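Local coordinates for AT-rich DNA-binding protein (Thermus thermophilus, PDB 2DT5) that represses transcription as a Rex-family redox sensor, binding DNA and NAD and responding to the cellular balance of NADH and NAD(+), at the interface of chains A and B. Coordinates in Å, arbitrary orientation; residue numbers count along the deposited sequence, not the author numbering. Chains: chain A/B, AT-rich DNA-binding protein.

The interface of chains A and B. Residues chain A 193, 196, 200; chain B 83, 105, 143, 168-169.
A:Leu193 meets B:Phe105 in a CH-pi contact, the leucine and the ring approaching each other head-on from the two chains: its methyl CD1 sits over one face of the ring, 3.6 Å above the plane and shifted toward the rim, nearest to CD1 of B:Phe105 at 3.7 Å. With CG of B:Phe105 anti to the carbonyl carbon (chi1 -52°), the ring is turned toward the helix of chain A, and its CZ lies 4.0 Å from CB of A:Leu193. With B:Phe105 cut back to an alanine, the CD1 methyl of A:Leu193 would probably lose the ring face it rests on, leaving a gap beside helix 190-201.

Aliphatic contacts surround this one. The other methyl of A:Leu193, CD2, packs on CG2 of B:Ile143 at 3.7 Å, while its branch carbon CG meets CD2 of B:Leu169, whose side chain runs roughly at right angles to it. B:Leu83 adds its CD1 beside both methyls of A:Leu193. B:Ile143 is shared: CG2 also takes CD1 of A:Leu196, and CG1 receives the end of A:Ile200, CD1, at 3.6 Å.

A:Leu196 additionally reaches main chain, its CD1 lying 3.6 Å from the backbone N of B:Leu169, against the peptide link from B:Ile168.

Helix 190-201 thus lays one apolar stripe across strands 81-86, 105-112, 143-146 and 167-170 of the partner's Rossmann-fold domain; with its two-fold twin, this patch helps hold the Rex homodimer together.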
loop_
_atom_site.group_PDB
_atom_site.type_symbol
_atom_site.label_atom_id
_atom_site.label_comp_id
_atom_site.label_asym_id
_atom_site.label_seq_id
_atom_site.Cartn_x
_atom_site.Cartn_y
_atom_site.Cartn_z
ATOM N N LEU A 193 -0.290 -7.694 5.254
ATOM C CA LEU A 193 -0.685 -8.914 5.949
ATOM C C LEU A 193 0.439 -9.929 5.909
ATOM O O LEU A 193 0.658 -10.669 6.868
ATOM C CB LEU A 193 -1.897 -9.548 5.279
ATOM C CG LEU A 193 -3.246 -9.445 5.958
ATOM C CD1 LEU A 193 -4.224 -10.298 5.144
ATOM C CD2 LEU A 193 -3.159 -9.937 7.417
ATOM N N LEU A 196 3.194 -9.076 8.200
ATOM C CA LEU A 196 2.807 -9.438 9.580
ATOM C C LEU A 196 3.068 -10.928 9.791
ATOM O O LEU A 196 3.607 -11.337 10.815
ATOM C CB LEU A 196 1.326 -9.179 9.843
ATOM C CG LEU A 196 0.844 -7.845 10.402
ATOM C CD1 LEU A 196 -0.655 -7.982 10.675
ATOM C CD2 LEU A 196 1.589 -7.484 11.703
ATOM N N ILE A 200 5.474 -12.364 12.690
ATOM C CA ILE A 200 4.962 -13.215 13.759
ATOM C C ILE A 200 5.791 -14.504 13.848
ATOM O O ILE A 200 6.071 -15.003 14.931
ATOM C CB ILE A 200 3.469 -13.548 13.512
ATOM C CG1 ILE A 200 2.627 -12.268 13.665
ATOM C CG2 ILE A 200 3.009 -14.611 14.485
ATOM C CD1 ILE A 200 1.192 -12.388 13.169
ATOM N N LEU B 83 -7.889 -14.678 11.182
ATOM C CA LEU B 83 -7.979 -13.227 11.329
ATOM C C LEU B 83 -9.314 -12.783 11.917
ATOM O O LEU B 83 -10.270 -13.555 12.003
ATOM C CB LEU B 83 -7.830 -12.469 9.979
ATOM C CG LEU B 83 -6.844 -12.888 8.885
ATOM C CD1 LEU B 83 -6.819 -11.824 7.800
ATOM C CD2 LEU B 83 -5.461 -13.117 9.448
ATOM N N PHE B 105 -5.131 -16.600 4.652
ATOM C CA PHE B 105 -5.783 -15.790 5.681
ATOM C C PHE B 105 -7.270 -16.061 5.748
ATOM O O PHE B 105 -7.991 -15.846 4.778
ATOM C CB PHE B 105 -5.537 -14.317 5.381
ATOM C CG PHE B 105 -4.095 -13.991 5.173
ATOM C CD1 PHE B 105 -3.611 -13.715 3.904
ATOM C CD2 PHE B 105 -3.207 -14.006 6.241
ATOM C CE1 PHE B 105 -2.273 -13.458 3.695
ATOM C CE2 PHE B 105 -1.851 -13.746 6.043
ATOM C CZ PHE B 105 -1.382 -13.473 4.771
ATOM N N ILE B 143 -4.121 -12.698 13.860
ATOM C CA ILE B 143 -4.021 -11.354 13.285
ATOM C C ILE B 143 -5.335 -10.558 13.338
ATOM O O ILE B 143 -6.394 -11.076 13.002
ATOM C CB ILE B 143 -3.548 -11.462 11.805
ATOM C CG1 ILE B 143 -2.135 -12.062 11.775
ATOM C CG2 ILE B 143 -3.628 -10.103 11.102
ATOM C CD1 ILE B 143 -1.558 -12.281 10.376
ATOM N N ILE B 168 -1.231 -6.996 14.368
ATOM C CA ILE B 168 -2.334 -6.098 14.049
ATOM C C ILE B 168 -2.053 -5.358 12.748
ATOM O O ILE B 168 -1.023 -4.699 12.603
ATOM C CB ILE B 168 -2.566 -5.017 15.144
ATOM C CG1 ILE B 168 -2.862 -5.664 16.502
ATOM C CG2 ILE B 168 -3.704 -4.099 14.737
ATOM C CD1 ILE B 168 -3.033 -4.670 17.629
ATOM N N LEU B 169 -2.979 -5.473 11.817
ATOM C CA LEU B 169 -2.927 -4.738 10.573
ATOM C C LEU B 169 -3.777 -3.513 10.896
ATOM O O LEU B 169 -5.010 -3.569 10.911
ATOM C CB LEU B 169 -3.500 -5.514 9.394
ATOM C CG LEU B 169 -3.287 -4.941 7.993
ATOM C CD1 LEU B 169 -1.799 -4.915 7.671
ATOM C CD2 LEU B 169 -4.057 -5.748 6.947
#